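PDB 2OQH: putative isomerase from Streptomyces coelicolor A3, which is probably an enolase-superfamily enzyme acting on sugar acids, perhaps dehydrating D-glucarate to 5-dehydro-4-deoxy-D-glucarate. Local coordinates for residues D126-D138 and F164-D178. Numbering follows the deposited sequence.
Sequences DEVPITALITRAD and FDAVKLKGTTDCAGD
Asp174 OD2 is gripped by both terminal nitrogens of Arg136, NH2 at 2.8 Å and NH1 at 3.0 Å, and lies in the guanidinium plane while the carboxylate stands almost perpendicular to it (88°). This salt bridge lies beyond the C-terminal ends of two parallel neighbours in the enolase-type TIM barrel, strands 127-134 and 166-170, joined by helix 147-162 in a beta-alpha-beta crossover. Arg136 reaches across with its chain extended from CG to NE; NH2 also makes a weak, bent bond to Asp178 OD1, and a water links NE to Lys170 O and that same OD1. Asp174 N-caps helix 175-188, its OD1 weakly accepting from Gly177 N. With Arg136 replaced by an alanine, the Asp174 and Asp178 carboxylates are likely to lose the positive partner they share, loosening the tie between the 3-10 segment 136-138 and the start of helix 175-188. Between the strands, Ala132 donates to Ala166 O and accepts from Lys168 N, and Ile134 likewise bridges Lys168 O and Lys170 N. On the helix-facing side, Ile134 CD1 meets Val167 CG1 at 3.9 Å. Val158 of helix 147-162 touches both Ala132 and Phe164, where Ala132 CB sits 3.4 Å from the Phe164 ring centroid in a CH-pi contact, 13° off the normal.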
ATOM      1  N   ASP A 126      -7.114 -15.191   7.568  1.00 22.10           N
ATOM      2  CA  ASP A 126      -5.808 -15.751   7.211  1.00 24.06           C
ATOM      3  C   ASP A 126      -5.438 -15.565   5.743  1.00 22.64           C
ATOM      4  O   ASP A 126      -4.277 -15.749   5.361  1.00 23.67           O
ATOM      5  CB  ASP A 126      -5.764 -17.239   7.575  1.00 28.26           C
ATOM      6  CG  ASP A 126      -6.777 -18.057   6.801  1.00 32.36           C
ATOM      7  OD1 ASP A 126      -7.935 -17.596   6.661  1.00 35.09           O
ATOM      8  OD2 ASP A 126      -6.422 -19.172   6.338  1.00 36.14           O
ATOM      9  N   GLU A 127      -6.422 -15.195   4.927  1.00 20.42           N
ATOM     10  CA  GLU A 127      -6.205 -14.974   3.507  1.00 20.49           C
ATOM     11  C   GLU A 127      -6.529 -13.531   3.146  1.00 19.96           C
ATOM     12  O   GLU A 127      -7.551 -12.988   3.569  1.00 20.14           O
ATOM     13  CB  GLU A 127      -7.075 -15.920   2.683  1.00 21.58           C
ATOM     14  CG  GLU A 127      -6.657 -17.377   2.772  1.00 26.97           C
ATOM     15  CD  GLU A 127      -5.228 -17.594   2.311  1.00 29.44           C
ATOM     16  OE1 GLU A 127      -4.879 -17.097   1.219  1.00 31.00           O
ATOM     17  OE2 GLU A 127      -4.452 -18.264   3.034  1.00 32.59           O
ATOM     18  N   VAL A 128      -5.653 -12.919   2.358  1.00 18.20           N
ATOM     19  CA  VAL A 128      -5.825 -11.531   1.953  1.00 18.51           C
ATOM     20  C   VAL A 128      -5.981 -11.337   0.451  1.00 17.90           C
ATOM     21  O   VAL A 128      -5.001 -11.394  -0.289  1.00 18.01           O
ATOM     22  CB  VAL A 128      -4.623 -10.678   2.393  1.00 17.34           C
ATOM     23  CG1 VAL A 128      -4.826  -9.238   1.961  1.00 18.73           C
ATOM     24  CG2 VAL A 128      -4.448 -10.775   3.891  1.00 17.06           C
ATOM     25  N   PRO A 129      -7.213 -11.081  -0.012  1.00 17.32           N
ATOM     26  CA  PRO A 129      -7.486 -10.870  -1.436  1.00 16.55           C
ATOM     27  C   PRO A 129      -6.770  -9.625  -1.971  1.00 16.52           C
ATOM     28  O   PRO A 129      -6.624  -8.626  -1.255  1.00 15.89           O
ATOM     29  CB  PRO A 129      -9.004 -10.705  -1.476  1.00 17.94           C
ATOM     30  CG  PRO A 129      -9.476 -11.441  -0.262  1.00 19.02           C
ATOM     31  CD  PRO A 129      -8.462 -11.043   0.768  1.00 18.07           C
ATOM     32  N   ILE A 130      -6.316  -9.682  -3.220  1.00 14.55           N
ATOM     33  CA  ILE A 130      -5.649  -8.527  -3.810  1.00 16.00           C
ATOM     34  C   ILE A 130      -6.356  -8.091  -5.086  1.00 14.71           C
ATOM     35  O   ILE A 130      -7.205  -8.804  -5.608  1.00 15.96           O
ATOM     36  CB  ILE A 130      -4.153  -8.796  -4.100  1.00 15.81           C
ATOM     37  CG1 ILE A 130      -3.995  -9.917  -5.127  1.00 17.28           C
ATOM     38  CG2 ILE A 130      -3.446  -9.148  -2.803  1.00 15.43           C
ATOM     39  CD1 ILE A 130      -2.576 -10.097  -5.595  1.00 18.17           C
ATOM     40  N   THR A 131      -5.989  -6.913  -5.572  1.00 15.34           N
ATOM     41  CA  THR A 131      -6.598  -6.316  -6.754  1.00 17.20           C
ATOM     42  C   THR A 131      -5.717  -6.339  -7.999  1.00 18.70           C
ATOM     43  O   THR A 131      -4.495  -6.218  -7.914  1.00 19.95           O
ATOM     44  CB  THR A 131      -6.952  -4.851  -6.461  1.00 17.65           C
ATOM     45  OG1 THR A 131      -7.676  -4.784  -5.226  1.00 19.27           O
ATOM     46  CG2 THR A 131      -7.787  -4.256  -7.587  1.00 17.53           C
ATOM     47  N   ALA A 132      -6.356  -6.474  -9.157  1.00 19.11           N
ATOM     48  CA  ALA A 132      -5.651  -6.487 -10.431  1.00 20.23           C
ATOM     49  C   ALA A 132      -5.714  -5.093 -11.044  1.00 20.11           C
ATOM     50  O   ALA A 132      -6.797  -4.537 -11.208  1.00 20.78           O
ATOM     51  CB  ALA A 132      -6.302  -7.497 -11.375  1.00 20.08           C
ATOM     52  N   LEU A 133      -4.561  -4.526 -11.379  1.00 19.68           N
ATOM     53  CA  LEU A 133      -4.532  -3.197 -11.980  1.00 19.83           C
ATOM     54  C   LEU A 133      -4.439  -3.262 -13.493  1.00 20.38           C
ATOM     55  O   LEU A 133      -3.602  -3.985 -14.039  1.00 20.56           O
ATOM     56  CB  LEU A 133      -3.335  -2.386 -11.468  1.00 19.23           C
ATOM     57  CG  LEU A 133      -3.092  -1.052 -12.205  1.00 19.24           C
ATOM     58  CD1 LEU A 133      -4.193  -0.045 -11.867  1.00 19.89           C
ATOM     59  CD2 LEU A 133      -1.736  -0.487 -11.816  1.00 20.93           C
ATOM     60  N   ILE A 134      -5.296  -2.514 -14.177  1.00 19.09           N
ATOM     61  CA  ILE A 134      -5.223  -2.475 -15.631  1.00 19.27           C
ATOM     62  C   ILE A 134      -5.007  -1.031 -16.068  1.00 20.25           C
ATOM     63  O   ILE A 134      -5.649  -0.111 -15.555  1.00 19.22           O
ATOM     64  CB  ILE A 134      -6.502  -3.025 -16.309  1.00 18.72           C
ATOM     65  CG1 ILE A 134      -7.730  -2.248 -15.844  1.00 18.71           C
ATOM     66  CG2 ILE A 134      -6.659  -4.501 -16.006  1.00 16.50           C
ATOM     67  CD1 ILE A 134      -9.003  -2.654 -16.589  1.00 18.82           C
ATOM     68  N   THR A 135      -4.084  -0.833 -17.004  1.00 20.49           N
ATOM     69  CA  THR A 135      -3.795   0.505 -17.509  1.00 21.62           C
ATOM     70  C   THR A 135      -3.924   0.460 -19.024  1.00 22.57           C
ATOM     71  O   THR A 135      -3.944  -0.620 -19.618  1.00 22.98           O
ATOM     72  CB  THR A 135      -2.358   0.951 -17.167  1.00 22.16           C
ATOM     73  OG1 THR A 135      -1.441   0.308 -18.060  1.00 24.04           O
ATOM     74  CG2 THR A 135      -1.998   0.573 -15.739  1.00 20.69           C
ATOM     75  N   ARG A 136      -4.014   1.629 -19.651  1.00 22.13           N
ATOM     76  CA  ARG A 136      -4.133   1.681 -21.102  1.00 22.70           C
ATOM     77  C   ARG A 136      -2.889   1.070 -21.738  1.00 23.49           C
ATOM     78  O   ARG A 136      -2.913   0.641 -22.896  1.00 23.17           O
ATOM     79  CB  ARG A 136      -4.305   3.124 -21.572  1.00 21.57           C
ATOM     80  CG  ARG A 136      -5.599   3.749 -21.090  1.00 20.57           C
ATOM     81  CD  ARG A 136      -5.847   5.099 -21.729  1.00 20.58           C
ATOM     82  NE  ARG A 136      -7.140   5.636 -21.319  1.00 20.20           N
ATOM     83  CZ  ARG A 136      -7.777   6.618 -21.944  1.00 20.45           C
ATOM     84  NH1 ARG A 136      -7.240   7.180 -23.018  1.00 18.49           N
ATOM     85  NH2 ARG A 136      -8.951   7.035 -21.498  1.00 20.11           N
ATOM     86  N   ALA A 137      -1.806   1.018 -20.971  1.00 23.98           N
ATOM     87  CA  ALA A 137      -0.559   0.452 -21.465  1.00 25.03           C
ATOM     88  C   ALA A 137      -0.710  -1.033 -21.749  1.00 26.02           C
ATOM     89  O   ALA A 137       0.224  -1.660 -22.248  1.00 26.60           O
ATOM     90  CB  ALA A 137       0.559   0.671 -20.453  1.00 24.44           C
ATOM     91  N   ASP A 138      -1.871  -1.603 -21.424  1.00 25.76           N
ATOM     92  CA  ASP A 138      -2.102  -3.028 -21.669  1.00 25.90           C
ATOM     93  C   ASP A 138      -2.693  -3.274 -23.054  1.00 24.87           C
ATOM     94  O   ASP A 138      -2.816  -4.415 -23.485  1.00 24.89           O
ATOM     95  CB  ASP A 138      -3.038  -3.631 -20.612  1.00 26.94           C
ATOM     96  CG  ASP A 138      -2.375  -3.777 -19.253  1.00 28.84           C
ATOM     97  OD1 ASP A 138      -1.190  -4.169 -19.211  1.00 30.60           O
ATOM     98  OD2 ASP A 138      -3.042  -3.522 -18.224  1.00 29.78           O
ATOM     99  N   PHE A 164      -8.679 -12.796  -9.445  1.00 20.06           N
ATOM    100  CA  PHE A 164      -8.876 -11.546  -8.701  1.00 20.14           C
ATOM    101  C   PHE A 164     -10.347 -11.243  -8.396  1.00 19.29           C
ATOM    102  O   PHE A 164     -11.207 -11.421  -9.249  1.00 20.22           O
ATOM    103  CB  PHE A 164      -8.304 -10.375  -9.508  1.00 17.92           C
ATOM    104  CG  PHE A 164      -6.813 -10.440  -9.721  1.00 19.14           C
ATOM    105  CD1 PHE A 164      -5.935  -9.985  -8.741  1.00 18.82           C
ATOM    106  CD2 PHE A 164      -6.283 -10.944 -10.911  1.00 18.97           C
ATOM    107  CE1 PHE A 164      -4.547 -10.026  -8.941  1.00 19.14           C
ATOM    108  CE2 PHE A 164      -4.898 -10.989 -11.118  1.00 18.52           C
ATOM    109  CZ  PHE A 164      -4.031 -10.528 -10.130  1.00 19.42           C
ATOM    110  N   ASP A 165     -10.636 -10.762  -7.190  1.00 19.93           N
ATOM    111  CA  ASP A 165     -12.015 -10.425  -6.835  1.00 19.57           C
ATOM    112  C   ASP A 165     -12.311  -8.975  -7.205  1.00 18.26           C
ATOM    113  O   ASP A 165     -13.471  -8.554  -7.250  1.00 18.49           O
ATOM    114  CB  ASP A 165     -12.258 -10.574  -5.335  1.00 21.68           C
ATOM    115  CG  ASP A 165     -11.827 -11.914  -4.795  1.00 25.43           C
ATOM    116  OD1 ASP A 165     -12.015 -12.942  -5.485  1.00 24.03           O
ATOM    117  OD2 ASP A 165     -11.318 -11.933  -3.653  1.00 27.36           O
ATOM    118  N   ALA A 166     -11.259  -8.209  -7.453  1.00 17.26           N
ATOM    119  CA  ALA A 166     -11.426  -6.802  -7.786  1.00 16.17           C
ATOM    120  C   ALA A 166     -10.502  -6.355  -8.898  1.00 16.49           C
ATOM    121  O   ALA A 166      -9.407  -6.894  -9.066  1.00 17.53           O
ATOM    122  CB  ALA A 166     -11.185  -5.952  -6.546  1.00 13.37           C
ATOM    123  N   VAL A 167     -10.958  -5.362  -9.656  1.00 16.16           N
ATOM    124  CA  VAL A 167     -10.184  -4.803 -10.755  1.00 15.83           C
ATOM    125  C   VAL A 167     -10.139  -3.289 -10.610  1.00 15.45           C
ATOM    126  O   VAL A 167     -11.133  -2.666 -10.246  1.00 14.06           O
ATOM    127  CB  VAL A 167     -10.809  -5.135 -12.130  1.00 16.64           C
ATOM    128  CG1 VAL A 167     -10.046  -4.408 -13.229  1.00 17.94           C
ATOM    129  CG2 VAL A 167     -10.779  -6.639 -12.372  1.00 17.07           C
ATOM    130  N   LYS A 168      -8.993  -2.699 -10.904  1.00 13.63           N
ATOM    131  CA  LYS A 168      -8.850  -1.260 -10.794  1.00 16.16           C
ATOM    132  C   LYS A 168      -8.229  -0.662 -12.050  1.00 16.25           C
ATOM    133  O   LYS A 168      -7.176  -1.104 -12.507  1.00 17.91           O
ATOM    134  CB  LYS A 168      -8.000  -0.935  -9.565  1.00 16.22           C
ATOM    135  CG  LYS A 168      -7.584   0.512  -9.414  1.00 20.40           C
ATOM    136  CD  LYS A 168      -6.889   0.681  -8.069  1.00 23.83           C
ATOM    137  CE  LYS A 168      -6.144   1.982  -7.965  1.00 24.70           C
ATOM    138  NZ  LYS A 168      -4.954   1.984  -8.843  1.00 28.34           N
ATOM    139  N   LEU A 169      -8.897   0.338 -12.614  1.00 15.48           N
ATOM    140  CA  LEU A 169      -8.408   1.006 -13.814  1.00 15.99           C
ATOM    141  C   LEU A 169      -7.654   2.291 -13.482  1.00 17.49           C
ATOM    142  O   LEU A 169      -8.132   3.122 -12.709  1.00 17.34           O
ATOM    143  CB  LEU A 169      -9.569   1.352 -14.751  1.00 14.12           C
ATOM    144  CG  LEU A 169      -9.212   2.242 -15.950  1.00 15.85           C
ATOM    145  CD1 LEU A 169      -8.306   1.484 -16.922  1.00 14.69           C
ATOM    146  CD2 LEU A 169     -10.483   2.680 -16.648  1.00 13.74           C
ATOM    147  N   LYS A 170      -6.477   2.450 -14.070  1.00 17.38           N
ATOM    148  CA  LYS A 170      -5.690   3.659 -13.857  1.00 18.29           C
ATOM    149  C   LYS A 170      -6.273   4.707 -14.797  1.00 18.76           C
ATOM    150  O   LYS A 170      -6.098   4.630 -16.011  1.00 19.20           O
ATOM    151  CB  LYS A 170      -4.219   3.403 -14.193  1.00 19.20           C
ATOM    152  CG  LYS A 170      -3.311   4.605 -13.988  1.00 22.13           C
ATOM    153  CD  LYS A 170      -1.857   4.250 -14.277  1.00 24.35           C
ATOM    154  CE  LYS A 170      -0.919   5.414 -13.955  1.00 26.72           C
ATOM    155  NZ  LYS A 170      -1.186   6.613 -14.811  1.00 29.20           N
ATOM    156  N   GLY A 171      -6.984   5.678 -14.232  1.00 18.88           N
ATOM    157  CA  GLY A 171      -7.588   6.714 -15.045  1.00 18.73           C
ATOM    158  C   GLY A 171      -6.569   7.670 -15.623  1.00 19.44           C
ATOM    159  O   GLY A 171      -5.411   7.680 -15.209  1.00 20.57           O
ATOM    160  N   THR A 172      -7.006   8.480 -16.579  1.00 20.37           N
ATOM    161  CA  THR A 172      -6.140   9.452 -17.233  1.00 20.82           C
ATOM    162  C   THR A 172      -6.875  10.784 -17.306  1.00 21.39           C
ATOM    163  O   THR A 172      -8.003  10.907 -16.834  1.00 20.39           O
ATOM    164  CB  THR A 172      -5.831   9.037 -18.674  1.00 20.75           C
ATOM    165  OG1 THR A 172      -7.038   9.118 -19.445  1.00 23.43           O
ATOM    166  CG2 THR A 172      -5.296   7.613 -18.728  1.00 20.72           C
ATOM    167  N   THR A 173      -6.234  11.776 -17.922  1.00 21.49           N
ATOM    168  CA  THR A 173      -6.843  13.091 -18.086  1.00 22.04           C
ATOM    169  C   THR A 173      -7.979  13.017 -19.104  1.00 21.84           C
ATOM    170  O   THR A 173      -8.693  13.992 -19.320  1.00 22.04           O
ATOM    171  CB  THR A 173      -5.818  14.129 -18.575  1.00 23.19           C
ATOM    172  OG1 THR A 173      -5.209  13.661 -19.788  1.00 23.22           O
ATOM    173  CG2 THR A 173      -4.753  14.358 -17.522  1.00 23.19           C
ATOM    174  N   ASP A 174      -8.134  11.855 -19.727  1.00 21.66           N
ATOM    175  CA  ASP A 174      -9.186  11.623 -20.717  1.00 21.09           C
ATOM    176  C   ASP A 174     -10.387  10.987 -20.013  1.00 20.50           C
ATOM    177  O   ASP A 174     -10.598   9.774 -20.090  1.00 19.65           O
ATOM    178  CB  ASP A 174      -8.647  10.707 -21.836  1.00 21.24           C
ATOM    179  CG  ASP A 174      -9.738  10.187 -22.771  1.00 21.41           C
ATOM    180  OD1 ASP A 174     -10.729  10.912 -23.011  1.00 20.53           O
ATOM    181  OD2 ASP A 174      -9.594   9.045 -23.279  1.00 20.14           O
ATOM    182  N   CYS A 175     -11.160  11.821 -19.316  1.00 19.84           N
ATOM    183  CA  CYS A 175     -12.341  11.375 -18.571  1.00 21.26           C
ATOM    184  C   CYS A 175     -13.269  10.532 -19.411  1.00 18.71           C
ATOM    185  O   CYS A 175     -13.638   9.430 -19.022  1.00 19.23           O
ATOM    186  CB  CYS A 175     -13.157  12.565 -18.071  1.00 23.77           C
ATOM    187  SG  CYS A 175     -12.194  13.835 -17.357  1.00 28.40           S
ATOM    188  N   ALA A 176     -13.671  11.077 -20.552  1.00 19.32           N
ATOM    189  CA  ALA A 176     -14.583  10.375 -21.451  1.00 19.44           C
ATOM    190  C   ALA A 176     -14.059   8.992 -21.799  1.00 18.79           C
ATOM    191  O   ALA A 176     -14.815   8.031 -21.833  1.00 20.54           O
ATOM    192  CB  ALA A 176     -14.808  11.193 -22.730  1.00 17.96           C
ATOM    193  N   GLY A 177     -12.760   8.894 -22.040  1.00 20.65           N
ATOM    194  CA  GLY A 177     -12.170   7.613 -22.389  1.00 19.95           C
ATOM    195  C   GLY A 177     -12.175   6.631 -21.239  1.00 19.60           C
ATOM    196  O   GLY A 177     -12.419   5.434 -21.430  1.00 20.29           O
ATOM    197  N   ASP A 178     -11.896   7.125 -20.036  1.00 18.80           N
ATOM    198  CA  ASP A 178     -11.889   6.258 -18.865  1.00 16.95           C
ATOM    199  C   ASP A 178     -13.287   5.686 -18.683  1.00 16.66           C
ATOM    200  O   ASP A 178     -13.461   4.479 -18.488  1.00 17.27           O
ATOM    201  CB  ASP A 178     -11.487   7.036 -17.609  1.00 18.18           C
ATOM    202  CG  ASP A 178     -10.075   7.587 -17.683  1.00 20.32           C
ATOM    203  OD1 ASP A 178      -9.247   7.038 -18.443  1.00 19.90           O
ATOM    204  OD2 ASP A 178      -9.786   8.572 -16.965  1.00 21.19           O
TER
HETATM  205  O   HOH W   1      -8.872 -11.185  -5.184  1.00 21.89           O
HETATM  206  O   HOH W   2      -7.730   4.884 -18.640  1.00 19.50           O
HETATM  207  O   HOH W   3      -4.034   3.795 -17.926  1.00 23.79           O